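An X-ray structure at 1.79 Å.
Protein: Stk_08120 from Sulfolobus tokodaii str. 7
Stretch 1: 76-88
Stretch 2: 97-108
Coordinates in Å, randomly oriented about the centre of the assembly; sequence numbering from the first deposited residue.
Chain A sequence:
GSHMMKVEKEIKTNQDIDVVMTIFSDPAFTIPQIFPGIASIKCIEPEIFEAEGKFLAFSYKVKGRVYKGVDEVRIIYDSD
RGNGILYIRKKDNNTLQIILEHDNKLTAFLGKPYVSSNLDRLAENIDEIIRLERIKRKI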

# COMPACT_ATOMS: atom_id res chain seq x y z
N ILE A 76 -6.77 7.14 2.08
CA ILE A 76 -7.51 7.95 1.09
C ILE A 76 -6.53 8.85 0.37
O ILE A 76 -5.73 9.54 1.00
CB ILE A 76 -8.61 8.73 1.81
CG1 ILE A 76 -9.53 7.71 2.51
CG2 ILE A 76 -9.38 9.59 0.83
CD1 ILE A 76 -10.71 8.31 3.26
N TYR A 77 -6.53 8.82 -0.97
CA TYR A 77 -5.51 9.58 -1.68
C TYR A 77 -6.10 10.34 -2.88
O TYR A 77 -7.18 9.98 -3.36
CB TYR A 77 -4.39 8.66 -2.16
CG TYR A 77 -4.84 7.64 -3.18
CD1 TYR A 77 -4.87 7.96 -4.55
CD2 TYR A 77 -5.27 6.35 -2.79
CE1 TYR A 77 -5.28 7.03 -5.51
CE2 TYR A 77 -5.69 5.42 -3.75
CZ TYR A 77 -5.69 5.79 -5.09
OH TYR A 77 -6.09 4.87 -5.99
N ASP A 78 -5.38 11.38 -3.32
CA ASP A 78 -5.66 12.12 -4.57
C ASP A 78 -4.42 12.30 -5.37
O ASP A 78 -3.36 12.49 -4.84
CB ASP A 78 -6.28 13.52 -4.28
CG ASP A 78 -5.38 14.44 -3.44
OD1 ASP A 78 -5.56 14.45 -2.19
OD2 ASP A 78 -4.50 15.16 -4.00
N SER A 79 -4.53 12.28 -6.70
CA SER A 79 -3.35 12.52 -7.52
C SER A 79 -3.80 13.19 -8.79
O SER A 79 -5.01 13.30 -9.03
CB SER A 79 -2.65 11.22 -7.89
OG SER A 79 -3.35 10.56 -8.93
N ASP A 80 -2.83 13.60 -9.60
CA ASP A 80 -3.10 14.22 -10.91
C ASP A 80 -3.61 13.20 -11.94
O ASP A 80 -3.96 13.56 -13.07
CB ASP A 80 -1.89 15.01 -11.46
CG ASP A 80 -0.55 14.25 -11.36
OD1 ASP A 80 -0.53 13.13 -10.84
OD2 ASP A 80 0.48 14.81 -11.81
N ARG A 81 -3.67 11.93 -11.54
CA ARG A 81 -4.09 10.85 -12.45
C ARG A 81 -5.32 10.13 -11.90
O ARG A 81 -5.66 9.05 -12.36
CB ARG A 81 -2.96 9.84 -12.69
CG ARG A 81 -1.62 10.41 -13.12
CD ARG A 81 -1.66 11.13 -14.43
NE ARG A 81 -0.30 11.41 -14.92
CZ ARG A 81 -0.01 11.76 -16.17
NH1 ARG A 81 -0.98 11.87 -17.08
NH2 ARG A 81 1.24 12.02 -16.51
N GLY A 82 -5.95 10.68 -10.86
CA GLY A 82 -7.16 10.06 -10.32
C GLY A 82 -7.06 9.93 -8.80
O GLY A 82 -5.97 10.04 -8.25
N ASN A 83 -8.19 9.71 -8.15
CA ASN A 83 -8.26 9.65 -6.67
C ASN A 83 -8.76 8.26 -6.29
O ASN A 83 -9.27 7.51 -7.14
CB ASN A 83 -9.18 10.73 -6.08
CG ASN A 83 -8.73 12.18 -6.41
OD1 ASN A 83 -7.65 12.44 -6.96
ND2 ASN A 83 -9.56 13.15 -6.01
N GLY A 84 -8.64 7.89 -5.02
CA GLY A 84 -9.03 6.56 -4.64
C GLY A 84 -8.86 6.24 -3.18
O GLY A 84 -8.56 7.13 -2.39
N ILE A 85 -9.09 4.97 -2.85
CA ILE A 85 -8.84 4.45 -1.49
C ILE A 85 -8.08 3.12 -1.58
O ILE A 85 -8.41 2.24 -2.39
CB ILE A 85 -10.19 4.22 -0.70
CG1 ILE A 85 -11.00 5.53 -0.69
CG2 ILE A 85 -9.92 3.86 0.72
CD1 ILE A 85 -12.36 5.47 -0.06
N LEU A 86 -7.07 2.98 -0.73
CA LEU A 86 -6.40 1.69 -0.53
C LEU A 86 -6.80 1.13 0.82
O LEU A 86 -6.61 1.77 1.86
CB LEU A 86 -4.88 1.87 -0.59
CG LEU A 86 -3.96 0.65 -0.42
CD1 LEU A 86 -4.19 -0.29 -1.51
CD2 LEU A 86 -2.54 1.15 -0.49
N TYR A 87 -7.35 -0.08 0.80
CA TYR A 87 -7.71 -0.75 2.04
C TYR A 87 -6.77 -1.89 2.35
O TYR A 87 -6.41 -2.65 1.47
CB TYR A 87 -9.08 -1.40 1.92
CG TYR A 87 -10.16 -0.45 1.48
CD1 TYR A 87 -10.97 0.18 2.42
CD2 TYR A 87 -10.37 -0.18 0.12
CE1 TYR A 87 -11.97 1.05 2.02
CE2 TYR A 87 -11.38 0.69 -0.28
CZ TYR A 87 -12.17 1.31 0.68
OH TYR A 87 -13.19 2.19 0.32
N ILE A 88 -6.41 -2.02 3.63
CA ILE A 88 -5.78 -3.23 4.14
C ILE A 88 -6.65 -3.80 5.30
O ILE A 88 -6.86 -3.13 6.32
CB ILE A 88 -4.28 -2.99 4.54
CG1 ILE A 88 -3.49 -2.30 3.39
CG2 ILE A 88 -3.60 -4.37 4.88
CD1 ILE A 88 -3.36 -0.74 3.50
N GLN A 97 -6.34 -8.84 3.49
CA GLN A 97 -6.72 -8.49 2.12
C GLN A 97 -6.31 -7.07 1.84
O GLN A 97 -6.54 -6.19 2.68
CB GLN A 97 -8.27 -8.65 1.95
CG GLN A 97 -8.77 -8.69 0.48
CD GLN A 97 -8.46 -9.96 -0.33
OE1 GLN A 97 -8.51 -9.95 -1.56
NE2 GLN A 97 -8.17 -11.04 0.35
N ILE A 98 -5.79 -6.83 0.65
CA ILE A 98 -5.47 -5.49 0.15
C ILE A 98 -6.38 -5.24 -1.04
O ILE A 98 -6.46 -6.09 -1.95
CB ILE A 98 -3.98 -5.38 -0.30
CG1 ILE A 98 -3.07 -5.78 0.88
CG2 ILE A 98 -3.68 -3.98 -0.87
CD1 ILE A 98 -1.56 -5.64 0.60
N ILE A 99 -7.08 -4.11 -1.00
CA ILE A 99 -7.98 -3.74 -2.08
C ILE A 99 -7.65 -2.30 -2.46
O ILE A 99 -7.74 -1.42 -1.61
CB ILE A 99 -9.48 -3.76 -1.64
CG1 ILE A 99 -9.87 -5.11 -1.03
CG2 ILE A 99 -10.38 -3.44 -2.83
CD1 ILE A 99 -9.95 -5.06 0.51
N LEU A 100 -7.31 -2.07 -3.72
CA LEU A 100 -7.11 -0.73 -4.25
C LEU A 100 -8.26 -0.34 -5.19
O LEU A 100 -8.49 -1.01 -6.22
CB LEU A 100 -5.80 -0.63 -5.04
CG LEU A 100 -5.45 0.77 -5.57
CD1 LEU A 100 -5.27 1.83 -4.46
CD2 LEU A 100 -4.17 0.71 -6.46
N GLU A 101 -8.96 0.74 -4.84
CA GLU A 101 -10.06 1.21 -5.68
C GLU A 101 -9.74 2.63 -6.17
O GLU A 101 -9.65 3.56 -5.38
CB GLU A 101 -11.39 1.17 -4.92
CG GLU A 101 -11.85 -0.21 -4.49
CD GLU A 101 -13.13 -0.19 -3.64
OE1 GLU A 101 -13.65 0.92 -3.38
OE2 GLU A 101 -13.57 -1.29 -3.19
N HIS A 102 -9.56 2.78 -7.48
CA HIS A 102 -9.14 4.04 -8.07
C HIS A 102 -10.29 4.59 -8.94
O HIS A 102 -10.93 3.83 -9.64
CB HIS A 102 -7.90 3.76 -8.92
CG HIS A 102 -7.20 5.00 -9.40
ND1 HIS A 102 -6.50 5.83 -8.55
CD2 HIS A 102 -7.09 5.53 -10.64
CE1 HIS A 102 -6.00 6.84 -9.24
NE2 HIS A 102 -6.34 6.68 -10.51
N ASP A 103 -10.51 5.90 -8.91
CA ASP A 103 -11.70 6.48 -9.57
C ASP A 103 -11.52 6.83 -11.06
O ASP A 103 -12.48 7.26 -11.74
CB ASP A 103 -12.29 7.66 -8.76
CG ASP A 103 -11.54 8.99 -8.96
OD1 ASP A 103 -10.54 9.08 -9.73
OD2 ASP A 103 -11.95 9.99 -8.31
N ASN A 104 -10.31 6.63 -11.57
CA ASN A 104 -10.02 6.94 -12.97
C ASN A 104 -9.77 5.68 -13.79
O ASN A 104 -8.76 4.97 -13.61
CB ASN A 104 -8.89 7.97 -13.05
CG ASN A 104 -8.61 8.43 -14.48
OD1 ASN A 104 -8.48 7.62 -15.39
ND2 ASN A 104 -8.49 9.74 -14.67
N LYS A 105 -10.71 5.37 -14.68
CA LYS A 105 -10.69 4.10 -15.40
C LYS A 105 -9.45 3.95 -16.29
O LYS A 105 -8.88 2.87 -16.38
CB LYS A 105 -11.95 3.97 -16.27
CG LYS A 105 -12.14 2.58 -16.83
CD LYS A 105 -13.32 2.53 -17.79
CE LYS A 105 -13.30 1.23 -18.55
NZ LYS A 105 -14.65 0.89 -19.15
N LEU A 106 -9.08 5.04 -16.96
CA LEU A 106 -7.94 5.03 -17.88
C LEU A 106 -6.69 4.71 -17.07
O LEU A 106 -5.95 3.79 -17.40
CB LEU A 106 -7.77 6.38 -18.58
CG LEU A 106 -6.66 6.45 -19.65
CD1 LEU A 106 -7.13 5.76 -20.88
CD2 LEU A 106 -6.32 7.90 -20.00
N THR A 107 -6.49 5.47 -16.00
CA THR A 107 -5.31 5.31 -15.14
C THR A 107 -5.27 3.92 -14.52
O THR A 107 -4.20 3.31 -14.43
CB THR A 107 -5.31 6.32 -13.98
OG1 THR A 107 -5.21 7.65 -14.50
CG2 THR A 107 -4.08 6.07 -13.09
N ALA A 108 -6.42 3.46 -14.04
CA ALA A 108 -6.49 2.08 -13.50
C ALA A 108 -6.05 1.02 -14.54
O ALA A 108 -5.23 0.12 -14.24
CB ALA A 108 -7.87 1.80 -12.98

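The imidazole of H102 is held at both nitrogens by the hairpin that carries Y77 and R81. ND1 of H102 lies 2.8 Å from OH of Y77, a hydrogen bond in which either atom could be the donor. On the other side of the ring, NE2 of H102 donates to the carbonyl O of R81 at 3.1 Å. Both partners sit at the edge of the imidazole, near its plane, where ring nitrogens make their hydrogen bonds. The Y77 and H102 rings meet rim to rim, with their planes only 13° apart.

The carbonyl O of R81 takes a second bond. OG1 of T107 donates to O of R81 at 2.6 Å, so the start of the helix is tied to the same turn. N104 caps that helix: its OD1 accepts from N of T107 at 3.0 Å.

The turn is type I, from S79 to G82. OG of S79 braces it from within, accepting from N of R81 at 3.0 Å and donating to O of G82 at 2.8 Å. A CB on G82 would clash with NE2 of H102 and CB of N104, and the backbone angles by themselves call for glycine. A CB on G84 would clash with O of E101 and with OH of Y77.

Beyond the turn, the strand through I88 runs antiparallel to strand 97-102. I85 pairs with E101 through two backbone hydrogen bonds: N of I85 to O of E101 at 3.0 Å, and N of E101 to O of I85 at 2.9 Å. Y87 pairs with I99 in the same way, with N of Y87 to O of I99 at 2.8 Å and N of I99 to O of Y87 at 2.9 Å. G84-H102, L86-L100 and I88-I98 are the non-hydrogen-bonded pairs between and beside them. D103 lies just past the last bridge, G84-H102. N of D103 donates to O of N83 at 2.7 Å, but the return bond goes to the side chain: N of N83 donates to OD1 of D103 at 2.9 Å.

The side chains alternate between two faces. L86, I88, I98 and L100 share the face of H102 and make an apolar cluster. CD1 of L86 lies 3.8 Å from CG2 of I98 and also 3.8 Å from CD1 of L100. CE2 of Y77 adds a contact with CD1 of L100 at 3.7 Å. On the face of I85 and E101, CB of Y87 packs 4.0 Å from CD1 of I99.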